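Local coordinates for protein thymine dioxygenase (Neurospora crassa, PDB 5C3Q) that probably acts as a 2-oxoglutarate- and iron-dependent thymine-7-hydroxylase, oxidising the methyl group of thymine, and holds thymine and 2-oxoglutarate in its active site, at residues 87-91 / 130-136; 123-128 / 147-152; 154-159 / 290-294; 183-189 / 295-301. All coordinates share one frame; numbering follows the deposited sequence.

Contact 1 (87-91 / 130-136)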
loop_
_atom_site.group_PDB
_atom_site.type_symbol
_atom_site.label_atom_id
_atom_site.label_comp_id
_atom_site.label_asym_id
_atom_site.label_seq_id
_atom_site.Cartn_x
_atom_site.Cartn_y
_atom_site.Cartn_z
ATOM N N GLU A 87 13.512 11.721 -1.473
ATOM C CA GLU A 87 13.064 12.550 -0.350
ATOM C C GLU A 87 11.785 13.331 -0.666
ATOM O O GLU A 87 11.055 13.700 0.249
ATOM C CB GLU A 87 14.170 13.460 0.206
ATOM C CG GLU A 87 15.215 13.934 -0.773
ATOM C CD GLU A 87 16.328 12.926 -1.023
ATOM O OE1 GLU A 87 17.119 12.641 -0.104
ATOM O OE2 GLU A 87 16.425 12.433 -2.156
ATOM N N ALA A 88 11.515 13.556 -1.951
ATOM C CA ALA A 88 10.233 14.105 -2.406
ATOM C C ALA A 88 9.192 12.989 -2.516
ATOM O O ALA A 88 8.068 13.115 -2.016
ATOM C CB ALA A 88 10.399 14.789 -3.752
ATOM N N ASN A 89 9.583 11.907 -3.187
ATOM C CA ASN A 89 8.732 10.729 -3.390
ATOM C C ASN A 89 7.382 11.067 -4.036
ATOM O O ASN A 89 6.341 10.553 -3.635
ATOM C CB ASN A 89 8.527 9.984 -2.063
ATOM C CG ASN A 89 8.082 8.544 -2.259
ATOM O OD1 ASN A 89 8.307 7.951 -3.312
ATOM N ND2 ASN A 89 7.450 7.975 -1.239
ATOM N N ARG A 90 7.415 11.944 -5.032
ATOM C CA ARG A 90 6.201 12.424 -5.691
ATOM C C ARG A 90 6.387 12.444 -7.197
ATOM O O ARG A 90 7.469 12.777 -7.692
ATOM C CB ARG A 90 5.856 13.841 -5.222
ATOM C CG ARG A 90 5.331 13.953 -3.795
ATOM C CD ARG A 90 5.538 15.371 -3.285
ATOM N NE ARG A 90 4.812 15.679 -2.050
ATOM C CZ ARG A 90 5.275 15.508 -0.811
ATOM N NH1 ARG A 90 6.473 14.976 -0.585
ATOM N NH2 ARG A 90 4.518 15.857 0.223
ATOM N N GLY A 91 5.325 12.107 -7.922
ATOM C CA GLY A 91 5.318 12.226 -9.371
ATOM C C GLY A 91 5.232 10.910 -10.116
ATOM O O GLY A 91 5.030 9.842 -9.522
ATOM N N GLU A 130 3.550 20.149 2.514
ATOM C CA GLU A 130 4.832 19.757 3.085
ATOM C C GLU A 130 5.903 20.727 2.603
ATOM O O GLU A 130 6.124 20.841 1.397
ATOM C CB GLU A 130 5.219 18.333 2.704
ATOM C CG GLU A 130 6.516 17.907 3.373
ATOM C CD GLU A 130 6.835 16.442 3.199
ATOM O OE1 GLU A 130 6.208 15.780 2.352
ATOM O OE2 GLU A 130 7.733 15.960 3.916
ATOM N N PRO A 131 6.573 21.427 3.540
ATOM C CA PRO A 131 7.647 22.345 3.166
ATOM C C PRO A 131 8.696 21.693 2.266
ATOM O O PRO A 131 9.183 20.602 2.573
ATOM C CB PRO A 131 8.271 22.723 4.513
ATOM C CG PRO A 131 7.170 22.561 5.500
ATOM C CD PRO A 131 6.365 21.395 5.001
ATOM N N GLY A 132 9.004 22.349 1.150
ATOM C CA GLY A 132 10.096 21.936 0.274
ATOM C C GLY A 132 9.801 20.810 -0.704
ATOM O O GLY A 132 10.658 20.473 -1.512
ATOM N N HIS A 133 8.601 20.228 -0.644
ATOM C CA HIS A 133 8.254 19.085 -1.494
ATOM C C HIS A 133 6.888 19.247 -2.161
ATOM O O HIS A 133 5.944 18.529 -1.820
ATOM C CB HIS A 133 8.239 17.789 -0.679
ATOM C CG HIS A 133 9.535 17.468 -0.008
ATOM N ND1 HIS A 133 10.742 17.468 -0.673
ATOM C CD2 HIS A 133 9.807 17.094 1.264
ATOM C CE1 HIS A 133 11.704 17.126 0.167
ATOM N NE2 HIS A 133 11.163 16.893 1.348
ATOM N N PRO A 134 6.778 20.167 -3.130
ATOM C CA PRO A 134 5.495 20.364 -3.812
ATOM C C PRO A 134 5.118 19.203 -4.737
ATOM O O PRO A 134 5.994 18.589 -5.338
ATOM C CB PRO A 134 5.729 21.636 -4.632
ATOM C CG PRO A 134 7.201 21.669 -4.866
ATOM C CD PRO A 134 7.825 21.074 -3.640
ATOM N N ASN A 135 3.822 18.916 -4.843
ATOM C CA ASN A 135 3.327 17.889 -5.762
ATOM C C ASN A 135 3.411 18.369 -7.210
ATOM O O ASN A 135 2.967 19.478 -7.510
ATOM C CB ASN A 135 1.873 17.527 -5.436
ATOM C CG ASN A 135 1.742 16.700 -4.172
ATOM O OD1 ASN A 135 2.523 15.779 -3.939
ATOM N ND2 ASN A 135 0.749 17.022 -3.350
ATOM N N PRO A 136 3.979 17.545 -8.113
ATOM C CA PRO A 136 4.025 17.931 -9.525
ATOM C C PRO A 136 2.714 17.604 -10.243
ATOM O O PRO A 136 2.611 16.581 -10.920
ATOM C CB PRO A 136 5.186 17.098 -10.073
ATOM C CG PRO A 136 5.175 15.862 -9.236
ATOM C CD PRO A 136 4.663 16.259 -7.873
#

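Contact 2 (123-128 / 147-152). With EDO (1,2-ethanediol), chain I.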
loop_
_atom_site.group_PDB
_atom_site.type_symbol
_atom_site.label_atom_id
_atom_site.label_comp_id
_atom_site.label_asym_id
_atom_site.label_seq_id
_atom_site.Cartn_x
_atom_site.Cartn_y
_atom_site.Cartn_z
ATOM N N TYR A 123 1.766 7.059 -10.304
ATOM C CA TYR A 123 1.822 8.481 -10.042
ATOM C C TYR A 123 1.570 8.698 -8.554
ATOM O O TYR A 123 0.528 8.295 -8.025
ATOM C CB TYR A 123 0.782 9.215 -10.885
ATOM C CG TYR A 123 0.780 10.707 -10.660
ATOM C CD1 TYR A 123 1.774 11.515 -11.207
ATOM C CD2 TYR A 123 -0.211 11.311 -9.896
ATOM C CE1 TYR A 123 1.777 12.884 -11.002
ATOM C CE2 TYR A 123 -0.215 12.677 -9.685
ATOM C CZ TYR A 123 0.778 13.459 -10.238
ATOM O OH TYR A 123 0.768 14.817 -10.020
ATOM N N GLU A 124 2.523 9.342 -7.889
ATOM C CA GLU A 124 2.482 9.502 -6.440
ATOM C C GLU A 124 2.258 10.948 -5.990
ATOM O O GLU A 124 2.891 11.885 -6.487
ATOM C CB GLU A 124 3.749 8.919 -5.834
ATOM C CG GLU A 124 3.731 7.396 -5.890
ATOM C CD GLU A 124 5.086 6.763 -5.681
ATOM O OE1 GLU A 124 5.162 5.767 -4.924
ATOM O OE2 GLU A 124 6.068 7.244 -6.281
ATOM N N ILE A 125 1.340 11.091 -5.040
ATOM C CA ILE A 125 0.904 12.371 -4.508
ATOM C C ILE A 125 1.141 12.364 -3.001
ATOM O O ILE A 125 0.724 11.428 -2.320
ATOM C CB ILE A 125 -0.606 12.575 -4.778
ATOM C CG1 ILE A 125 -0.873 12.690 -6.281
ATOM C CG2 ILE A 125 -1.134 13.805 -4.058
ATOM C CD1 ILE A 125 -2.268 12.250 -6.684
ATOM N N GLY A 126 1.815 13.395 -2.495
ATOM C CA GLY A 126 2.016 13.575 -1.052
ATOM C C GLY A 126 1.077 14.645 -0.538
ATOM O O GLY A 126 0.271 15.178 -1.302
ATOM N N ARG A 127 1.165 14.973 0.747
ATOM C CA ARG A 127 0.348 16.060 1.278
ATOM C C ARG A 127 0.789 17.386 0.660
ATOM O O ARG A 127 1.979 17.629 0.472
ATOM C CB ARG A 127 0.367 16.125 2.807
ATOM C CG ARG A 127 1.700 16.454 3.442
ATOM C CD ARG A 127 1.509 16.731 4.922
ATOM N NE ARG A 127 2.792 16.830 5.611
ATOM C CZ ARG A 127 3.368 17.957 6.025
ATOM N NH1 ARG A 127 2.789 19.139 5.844
ATOM N NH2 ARG A 127 4.542 17.895 6.643
ATOM N N GLU A 128 -0.193 18.222 0.347
ATOM C CA GLU A 128 0.015 19.459 -0.399
ATOM C C GLU A 128 0.985 20.441 0.238
ATOM O O GLU A 128 1.739 21.111 -0.467
ATOM C CB GLU A 128 -1.324 20.173 -0.596
ATOM C CG GLU A 128 -2.163 19.609 -1.724
ATOM C CD GLU A 128 -1.740 20.140 -3.082
ATOM O OE1 GLU A 128 -0.650 19.762 -3.565
ATOM O OE2 GLU A 128 -2.511 20.925 -3.677
ATOM N N PHE A 147 -8.871 16.887 -11.608
ATOM C CA PHE A 147 -7.903 15.876 -11.171
ATOM C C PHE A 147 -7.335 16.185 -9.790
ATOM O O PHE A 147 -7.354 15.328 -8.906
ATOM C CB PHE A 147 -6.753 15.728 -12.178
ATOM C CG PHE A 147 -5.737 14.681 -11.786
ATOM C CD1 PHE A 147 -5.961 13.341 -12.063
ATOM C CD2 PHE A 147 -4.563 15.037 -11.124
ATOM C CE1 PHE A 147 -5.037 12.373 -11.692
ATOM C CE2 PHE A 147 -3.634 14.074 -10.754
ATOM C CZ PHE A 147 -3.872 12.740 -11.039
ATOM N N LYS A 148 -6.830 17.404 -9.607
ATOM C CA LYS A 148 -6.209 17.784 -8.339
ATOM C C LYS A 148 -7.202 17.747 -7.181
ATOM O O LYS A 148 -6.910 17.174 -6.130
ATOM C CB LYS A 148 -5.583 19.179 -8.418
ATOM C CG LYS A 148 -4.937 19.631 -7.111
ATOM C CD LYS A 148 -4.728 21.135 -7.048
ATOM C CE LYS A 148 -3.397 21.541 -7.644
ATOM N NZ LYS A 148 -3.275 23.023 -7.734
ATOM N N SER A 149 -8.364 18.365 -7.376
ATOM C CA SER A 149 -9.373 18.465 -6.321
ATOM C C SER A 149 -9.889 17.090 -5.893
ATOM O O SER A 149 -10.141 16.857 -4.714
ATOM C CB SER A 149 -10.542 19.342 -6.775
ATOM O OG SER A 149 -11.096 18.858 -7.989
ATOM N N THR A 150 -10.043 16.193 -6.861
ATOM C CA THR A 150 -10.442 14.816 -6.592
ATOM C C THR A 150 -9.401 14.091 -5.735
ATOM O O THR A 150 -9.742 13.484 -4.718
ATOM C CB THR A 150 -10.653 14.042 -7.911
ATOM O OG1 THR A 150 -11.751 14.618 -8.631
ATOM C CG2 THR A 150 -10.940 12.565 -7.655
ATOM N N MET A 151 -8.139 14.163 -6.152
ATOM C CA MET A 151 -7.060 13.435 -5.484
ATOM C C MET A 151 -6.724 13.996 -4.105
ATOM O O MET A 151 -6.410 13.236 -3.196
ATOM C CB MET A 151 -5.805 13.401 -6.364
ATOM C CG MET A 151 -5.980 12.588 -7.635
ATOM S SD MET A 151 -6.476 10.893 -7.279
ATOM C CE MET A 151 -7.142 10.378 -8.855
ATOM N N ASN A 152 -6.787 15.317 -3.948
ATOM C CA ASN A 152 -6.593 15.933 -2.630
ATOM C C ASN A 152 -7.710 15.559 -1.656
ATOM O O ASN A 152 -7.453 15.296 -0.481
ATOM C CB ASN A 152 -6.480 17.456 -2.746
ATOM C CG ASN A 152 -5.104 17.902 -3.196
ATOM O OD1 ASN A 152 -4.126 17.166 -3.074
ATOM N ND2 ASN A 152 -5.021 19.120 -3.715
HETATM C C1 EDO I . 8.489 5.676 -7.472
HETATM O O1 EDO I . 7.420 4.892 -6.935
HETATM C C2 EDO I . 9.405 4.809 -8.324
HETATM O O2 EDO I . 10.427 4.204 -7.527
HETATM O O HOH W 1 -2.658 15.761 -0.939
#

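Contact 3 (154-159 / 290-294). With TDR (thymine), chain G; AKG (2-oxoglutaric acid), chain F.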
loop_
_atom_site.group_PDB
_atom_site.type_symbol
_atom_site.label_atom_id
_atom_site.label_comp_id
_atom_site.label_asym_id
_atom_site.label_seq_id
_atom_site.Cartn_x
_atom_site.Cartn_y
_atom_site.Cartn_z
ATOM N N PHE A 154 -9.534 12.777 -1.896
ATOM C CA PHE A 154 -9.273 11.369 -1.597
ATOM C C PHE A 154 -8.127 11.205 -0.598
ATOM O O PHE A 154 -8.230 10.411 0.336
ATOM C CB PHE A 154 -8.976 10.592 -2.878
ATOM C CG PHE A 154 -8.951 9.102 -2.689
ATOM C CD1 PHE A 154 -10.115 8.411 -2.377
ATOM C CD2 PHE A 154 -7.771 8.389 -2.834
ATOM C CE1 PHE A 154 -10.099 7.039 -2.205
ATOM C CE2 PHE A 154 -7.748 7.015 -2.664
ATOM C CZ PHE A 154 -8.916 6.339 -2.352
ATOM N N PHE A 155 -7.054 11.968 -0.786
ATOM C CA PHE A 155 -5.908 11.945 0.134
ATOM C C PHE A 155 -6.347 12.182 1.587
ATOM O O PHE A 155 -5.962 11.431 2.486
ATOM C CB PHE A 155 -4.861 12.992 -0.288
ATOM C CG PHE A 155 -3.573 12.930 0.496
ATOM C CD1 PHE A 155 -3.474 13.521 1.748
ATOM C CD2 PHE A 155 -2.457 12.298 -0.028
ATOM C CE1 PHE A 155 -2.291 13.467 2.470
ATOM C CE2 PHE A 155 -1.271 12.241 0.687
ATOM C CZ PHE A 155 -1.187 12.827 1.937
ATOM N N ASP A 156 -7.156 13.217 1.801
ATOM C CA ASP A 156 -7.617 13.589 3.149
ATOM C C ASP A 156 -8.593 12.574 3.758
ATOM O O ASP A 156 -8.573 12.340 4.964
ATOM C CB ASP A 156 -8.237 14.992 3.139
ATOM C CG ASP A 156 -7.202 16.085 2.892
ATOM O OD1 ASP A 156 -5.990 15.811 3.050
ATOM O OD2 ASP A 156 -7.593 17.219 2.545
ATOM N N GLN A 157 -9.427 11.958 2.926
ATOM C CA GLN A 157 -10.320 10.900 3.402
ATOM C C GLN A 157 -9.560 9.625 3.795
ATOM O O GLN A 157 -9.915 8.969 4.773
ATOM C CB GLN A 157 -11.388 10.593 2.358
ATOM C CG GLN A 157 -12.364 11.742 2.175
ATOM C CD GLN A 157 -13.559 11.368 1.322
ATOM O OE1 GLN A 157 -14.122 10.279 1.462
ATOM N NE2 GLN A 157 -13.959 12.272 0.436
ATOM N N CYS A 158 -8.516 9.284 3.040
ATOM C CA CYS A 158 -7.643 8.160 3.399
ATOM C C CYS A 158 -6.807 8.486 4.635
ATOM O O CYS A 158 -6.544 7.610 5.462
ATOM C CB CYS A 158 -6.716 7.785 2.239
ATOM S SG CYS A 158 -7.537 7.008 0.829
ATOM N N LYS A 159 -6.378 9.740 4.746
ATOM C CA LYS A 159 -5.680 10.228 5.939
ATOM C C LYS A 159 -6.552 10.043 7.182
ATOM O O LYS A 159 -6.067 9.621 8.232
ATOM C CB LYS A 159 -5.307 11.707 5.753
ATOM C CG LYS A 159 -4.860 12.456 6.999
ATOM C CD LYS A 159 -4.653 13.929 6.667
ATOM C CE LYS A 159 -4.506 14.783 7.909
ATOM N NZ LYS A 159 -4.443 16.232 7.558
ATOM N N SER A 290 -5.152 -0.044 -9.573
ATOM C CA SER A 290 -5.223 -0.050 -8.125
ATOM C C SER A 290 -4.718 1.278 -7.591
ATOM O O SER A 290 -4.093 2.070 -8.313
ATOM C CB SER A 290 -4.420 -1.217 -7.538
ATOM O OG SER A 290 -3.037 -1.078 -7.802
ATOM N N ILE A 291 -5.024 1.523 -6.323
ATOM C CA ILE A 291 -4.557 2.699 -5.626
ATOM C C ILE A 291 -4.001 2.240 -4.284
ATOM O O ILE A 291 -4.725 1.654 -3.468
ATOM C CB ILE A 291 -5.691 3.722 -5.414
ATOM C CG1 ILE A 291 -6.320 4.103 -6.761
ATOM C CG2 ILE A 291 -5.159 4.954 -4.689
ATOM C CD1 ILE A 291 -7.506 5.040 -6.665
ATOM N N ALA A 292 -2.714 2.491 -4.072
ATOM C CA ALA A 292 -2.071 2.219 -2.796
ATOM C C ALA A 292 -1.871 3.526 -2.051
ATOM O O ALA A 292 -1.130 4.406 -2.505
ATOM C CB ALA A 292 -0.739 1.523 -3.006
ATOM N N TYR A 293 -2.536 3.659 -0.907
ATOM C CA TYR A 293 -2.321 4.799 -0.038
ATOM C C TYR A 293 -1.387 4.383 1.101
ATOM O O TYR A 293 -1.798 3.716 2.060
ATOM C CB TYR A 293 -3.655 5.334 0.481
ATOM C CG TYR A 293 -3.547 6.632 1.243
ATOM C CD1 TYR A 293 -3.570 7.853 0.580
ATOM C CD2 TYR A 293 -3.432 6.638 2.626
ATOM C CE1 TYR A 293 -3.478 9.047 1.275
ATOM C CE2 TYR A 293 -3.343 7.826 3.334
ATOM C CZ TYR A 293 -3.367 9.029 2.653
ATOM O OH TYR A 293 -3.278 10.215 3.346
ATOM N N PHE A 294 -0.119 4.761 0.972
ATOM C CA PHE A 294 0.895 4.425 1.969
ATOM C C PHE A 294 0.769 5.372 3.151
ATOM O O PHE A 294 0.961 6.585 3.009
ATOM C CB PHE A 294 2.301 4.546 1.377
ATOM C CG PHE A 294 2.547 3.642 0.203
ATOM C CD1 PHE A 294 2.439 2.268 0.342
ATOM C CD2 PHE A 294 2.903 4.161 -1.030
ATOM C CE1 PHE A 294 2.675 1.426 -0.731
ATOM C CE2 PHE A 294 3.143 3.327 -2.106
ATOM C CZ PHE A 294 3.028 1.958 -1.958
HETATM N N1 TDR G . 6.706 3.706 -1.731
HETATM C C2 TDR G . 6.348 4.221 -0.429
HETATM O O2 TDR G . 6.359 5.421 -0.229
HETATM N N3 TDR G . 5.976 3.310 0.628
HETATM C C4 TDR G . 5.955 1.902 0.400
HETATM O O4 TDR G . 5.633 1.163 1.315
HETATM C C5 TDR G . 6.320 1.366 -0.921
HETATM C CM5 TDR G . 6.321 -0.100 -1.219
HETATM C C6 TDR G . 6.701 2.302 -1.984
HETATM C C1 AKG F . 2.366 -1.439 -3.879
HETATM O O1 AKG F . 3.159 -1.394 -2.901
HETATM O O2 AKG F . 2.287 -0.502 -4.700
HETATM C C2 AKG F . 1.519 -2.626 -4.072
HETATM O O5 AKG F . 1.698 -3.622 -3.376
HETATM C C3 AKG F . 0.435 -2.609 -5.133
HETATM C C4 AKG F . -0.425 -3.867 -5.053
HETATM C C5 AKG F . -1.564 -3.828 -6.046
HETATM O O3 AKG F . -2.579 -4.509 -5.792
HETATM O O4 AKG F . -1.465 -3.141 -7.086
#

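Contact 4 (183-189 / 295-301)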
loop_
_atom_site.group_PDB
_atom_site.type_symbol
_atom_site.label_atom_id
_atom_site.label_comp_id
_atom_site.label_asym_id
_atom_site.label_seq_id
_atom_site.Cartn_x
_atom_site.Cartn_y
_atom_site.Cartn_z
ATOM N N PHE A 183 1.255 10.640 16.694
ATOM C CA PHE A 183 2.277 10.051 15.830
ATOM C C PHE A 183 1.889 10.063 14.348
ATOM O O PHE A 183 2.744 9.857 13.495
ATOM C CB PHE A 183 2.552 8.597 16.243
ATOM C CG PHE A 183 3.333 8.453 17.521
ATOM C CD1 PHE A 183 4.719 8.488 17.510
ATOM C CD2 PHE A 183 2.683 8.231 18.728
ATOM C CE1 PHE A 183 5.444 8.330 18.683
ATOM C CE2 PHE A 183 3.401 8.076 19.903
ATOM C CZ PHE A 183 4.785 8.127 19.881
ATOM N N VAL A 184 0.607 10.267 14.042
ATOM C CA VAL A 184 0.116 10.174 12.658
ATOM C C VAL A 184 -0.705 11.373 12.156
ATOM O O VAL A 184 -1.139 11.374 11.005
ATOM C CB VAL A 184 -0.731 8.891 12.445
ATOM C CG1 VAL A 184 0.054 7.650 12.846
ATOM C CG2 VAL A 184 -2.057 8.960 13.198
ATOM N N ASP A 185 -0.902 12.396 12.988
ATOM C CA ASP A 185 -1.838 13.484 12.649
ATOM C C ASP A 185 -1.382 14.440 11.529
ATOM O O ASP A 185 -2.204 15.173 10.975
ATOM C CB ASP A 185 -2.238 14.293 13.901
ATOM C CG ASP A 185 -1.045 14.851 14.665
ATOM O OD1 ASP A 185 0.114 14.731 14.197
ATOM O OD2 ASP A 185 -1.275 15.418 15.750
ATOM N N VAL A 186 -0.092 14.441 11.200
ATOM C CA VAL A 186 0.429 15.323 10.144
ATOM C C VAL A 186 -0.006 14.856 8.746
ATOM O O VAL A 186 -0.204 15.672 7.843
ATOM C CB VAL A 186 1.969 15.451 10.229
ATOM C CG1 VAL A 186 2.536 16.204 9.034
ATOM C CG2 VAL A 186 2.362 16.150 11.523
ATOM N N GLY A 187 -0.163 13.548 8.570
ATOM C CA GLY A 187 -0.582 13.000 7.286
ATOM C C GLY A 187 0.547 12.967 6.272
ATOM O O GLY A 187 0.351 13.314 5.107
ATOM N N ASP A 188 1.727 12.536 6.717
ATOM C CA ASP A 188 2.896 12.392 5.849
ATOM C C ASP A 188 2.777 11.104 5.033
ATOM O O ASP A 188 3.640 10.236 5.084
ATOM C CB ASP A 188 4.185 12.384 6.684
ATOM C CG ASP A 188 4.541 13.751 7.227
ATOM O OD1 ASP A 188 4.346 14.753 6.513
ATOM O OD2 ASP A 188 5.028 13.825 8.371
ATOM N N ASN A 189 1.703 11.018 4.258
ATOM C CA ASN A 189 1.335 9.814 3.536
ATOM C C ASN A 189 1.577 9.984 2.040
ATOM O O ASN A 189 1.774 11.105 1.559
ATOM C CB ASN A 189 -0.136 9.513 3.817
ATOM C CG ASN A 189 -0.430 9.409 5.304
ATOM O OD1 ASN A 189 0.393 8.910 6.076
ATOM N ND2 ASN A 189 -1.595 9.894 5.717
ATOM N N CYS A 295 0.425 4.819 4.309
ATOM C CA CYS A 295 0.361 5.598 5.534
ATOM C C CYS A 295 1.674 5.488 6.295
ATOM O O CYS A 295 2.268 4.403 6.387
ATOM C CB CYS A 295 -0.787 5.136 6.415
ATOM S SG CYS A 295 -2.391 5.099 5.590
ATOM N N ASN A 296 2.121 6.620 6.836
ATOM C CA ASN A 296 3.359 6.692 7.595
ATOM C C ASN A 296 3.152 7.432 8.908
ATOM O O ASN A 296 2.277 8.291 9.004
ATOM C CB ASN A 296 4.422 7.439 6.784
ATOM C CG ASN A 296 4.790 6.719 5.494
ATOM O OD1 ASN A 296 5.187 5.556 5.516
ATOM N ND2 ASN A 296 4.675 7.412 4.370
ATOM N N PRO A 297 3.970 7.117 9.924
ATOM C CA PRO A 297 4.025 8.028 11.058
ATOM C C PRO A 297 4.518 9.391 10.585
ATOM O O PRO A 297 5.104 9.487 9.502
ATOM C CB PRO A 297 5.062 7.387 11.991
ATOM C CG PRO A 297 5.248 5.993 11.507
ATOM C CD PRO A 297 4.933 6.011 10.047
ATOM N N ASN A 298 4.265 10.431 11.374
ATOM C CA ASN A 298 4.810 11.752 11.087
ATOM C C ASN A 298 6.310 11.606 10.875
ATOM O O ASN A 298 6.960 10.871 11.616
ATOM C CB ASN A 298 4.537 12.718 12.244
ATOM C CG ASN A 298 3.058 12.833 12.583
ATOM O OD1 ASN A 298 2.195 12.558 11.753
ATOM N ND2 ASN A 298 2.763 13.245 13.809
ATOM N N HIS A 299 6.861 12.278 9.865
ATOM C CA HIS A 299 8.292 12.148 9.566
ATOM C C HIS A 299 9.160 12.507 10.774
ATOM O O HIS A 299 10.245 11.954 10.943
ATOM C CB HIS A 299 8.697 13.001 8.352
ATOM C CG HIS A 299 8.126 12.524 7.049
ATOM N ND1 HIS A 299 8.016 11.189 6.722
ATOM C CD2 HIS A 299 7.661 13.210 5.978
ATOM C CE1 HIS A 299 7.493 11.073 5.516
ATOM N NE2 HIS A 299 7.267 12.286 5.042
ATOM N N LYS A 300 8.675 13.425 11.609
ATOM C CA LYS A 300 9.379 13.820 12.833
ATOM C C LYS A 300 9.341 12.764 13.954
ATOM O O LYS A 300 10.088 12.878 14.926
ATOM C CB LYS A 300 8.809 15.143 13.366
ATOM C CG LYS A 300 7.404 15.034 13.953
ATOM C CD LYS A 300 6.774 16.400 14.198
ATOM C CE LYS A 300 5.355 16.255 14.720
ATOM N NZ LYS A 300 4.715 17.572 14.984
ATOM N N SER A 301 8.482 11.754 13.821
ATOM C CA SER A 301 8.257 10.772 14.891
ATOM C C SER A 301 9.466 9.905 15.202
ATOM O O SER A 301 10.164 9.449 14.303
ATOM C CB SER A 301 7.091 9.845 14.536
ATOM O OG SER A 301 5.868 10.547 14.565
HETATM O O HOH W 2 1.733 11.042 9.260
HETATM O O HOH W 3 5.188 13.806 3.878
HETATM O O HOH W 4 6.372 15.256 10.727
#

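Contact 1 (87-91 / 130-136)
Arg90 reaches from the 87-91 loop into the 130-136 loop, its guanidinium the tight centre of the contact. The chain is extended from CG to NE (chi2 158°, chi3 167°), carrying the head group to Glu130. There NH2 donates to Glu130 OE1 at 2.7 Å, nearly in the guanidinium plane and on the oxygen's anti lone pair; a weak bond from NH1 completes the salt bridge. NH1 also turns back to Ala88 O at 2.8 Å, and NE bonds weakly to Asn135 OD1 at 3.0 Å; Asn135 ND2 donates to Gly126 O and Glu128 OE1. The type II beta turn Glu130-His133 places both end residues on Arg90, with His133 O over one guanidinium face. At the buried Gly91, whose positive phi (114°) would press a side chain on the preceding carbonyl O, Pro136 CG lies 3.6 Å from CA and leaves little room. The other end is looser: one His133 ring face meets Glu87 O and Ala88 CA, a CH-pi contact, while the exposed Glu87 carboxylate turns from the 130-136 loop. Arg90 ties the loops together; its charge is probably balanced by Glu130, and bonds to Glu130 OE1, Ala88 O and Arg127 O limit its rotation. Its neighbour Asn89 donates from ND2 to thymine O2.

Contact 2 (123-128 / 147-152)
Asn152 bridges to the 123-128 segment with both ends of its amide, one directly and one through water. Its ND2 donates to Glu128 OE2 at 3.1 Å, meeting the oxygen from above the carboxylate plane, 56° out of it. OD1 accepts from a water at 2.9 Å, and the same water donates to Gly126 O, so the amide is held at both its polar atoms. The Glu128 chain is bent at chi2 (-82°), which folds its carboxylate back to the helix; its other oxygen, OE1, is taken by Trp137 NE1 and Asn135 ND2. Lys148 lies alongside, its CD 4.0 Å from Glu128 OE2, with NZ too far for a salt bridge.

Beside these polar groups, toward Tyr123, the contact is apolar. Ile125 CD1 touches Met151 CB at 3.7 Å, the two side chains crossing at about a right angle. Tyr123 CE2 comes to the edge of the Phe147 ring at CE2, 3.8 Å away, with the ring planes at 61°. Tyr123 OH is hydrogen-bonded to Pro136 O.

The contact thus lays the first turns of helix 147-173 on strand 121-125, which is hydrogen-bonded between strands 190-200 and 91-93 in the main sheet. Leu193 of strand 190-200 touches both Phe147 and Met151, while from helix 57-71 Val63 touches Met151 and Thr66 touches Phe147.

Contact 3 (154-159 / 290-294)
Tyr293 lays one ring face on Cys158 of the helix and turns its edge to Phe155. Cys158 CB sits over the ring centre, 3.3 Å from the centroid and almost on its normal, and SG adds a sulfur-aromatic contact over the same face. The Tyr293 edge meets the face of Phe155 in an edge-to-face pair, planes 72° apart, with OH above the centre of the Phe155 ring. With CG trans to the backbone N (chi1 -172°), Tyr293 extends from the strand to the helix backbone, its OH 3.1 Å from Phe155 O. Two residues earlier in the strand, Ile291 CG2 meets Phe154 CE2 at 3.9 Å.

In the next shell, Asn189 ND2 is hydrogen-bonded to Tyr293 OH, and Phe226 packs edge-to-face on Phe154. Strand 284-295 of the double-stranded beta-helix thus turns CH-pi, sulfur-aromatic and edge-to-face contacts to the helix, with the tyrosine hydroxyl bonded to Asn189. Polar and stacking groups face the ligands: Ser290 OG donates to 2-oxoglutarate O4 at 2.7 Å, and thymine lies over one face of Phe294, its C4 over the ring centre, with 2-oxoglutarate O1 at the ring edge.

Contact 4 (183-189 / 295-301)
His299 lies with one ring face against Asp188, whose carboxylate is stacked nearly parallel to it, 6° between the planes; Asp188 CB makes a CH-pi contact 3.6 Å from the ring centroid. Asp188 CG stands beside its backbone N (chi1 -73°), which lays the carboxylate on that ring. The planes of the Asn298 amide and Asp185 carboxylate are 12° apart; Asn298 ND2 donates to Asp185 OD1 at 3.1 Å, while its OD1 accepts Val186 N from above the carbonyl plane. The Asn296 amide uses an in-plane N-H of ND2 to reach Asp188 O at 3.1 Å.

Asn298 N donates to Phe183 O at 2.7 Å. Asn189 OD1 accepts Asn296 N at 3.0 Å, its ND2 going to Tyr293 OH, and Asp188 OD2 takes His299 N at 2.8 Å, nearly straight. A water links Asp188 OD1 with His299 NE2. These side chains thus bond several backbone groups of the type I turns Val184-Gly187 and Asn298-Ser301 and the inverse gamma turn at Asp188, whose charge, shared by a salt bridge to Arg127, His299 N and waters, is probably stabilised as carboxylate.

Overall arrangement
Contact 3 is the core of the set, aromatic and apolar and without a clear hydrogen bond between its segments, whereas contact 4, also largely buried, is built largely from hydrogen bonds between side chains and backbone. Contacts 1 and 2 are partly buried, the first held by a salt bridge and the second by apolar packing beside a polar group of side chains. Contacts 2 and 3 share helix 147-173 and the same main sheet, reached through strands 121-125 and 284-295. Contact 4 continues from the end of the latter strand. Arg127 and Asp188 tie contact 2 to contact 4, and Asn135 with Gly126 ties contact 1 to contact 2. Thymine lies near contacts 1, 3 and 4.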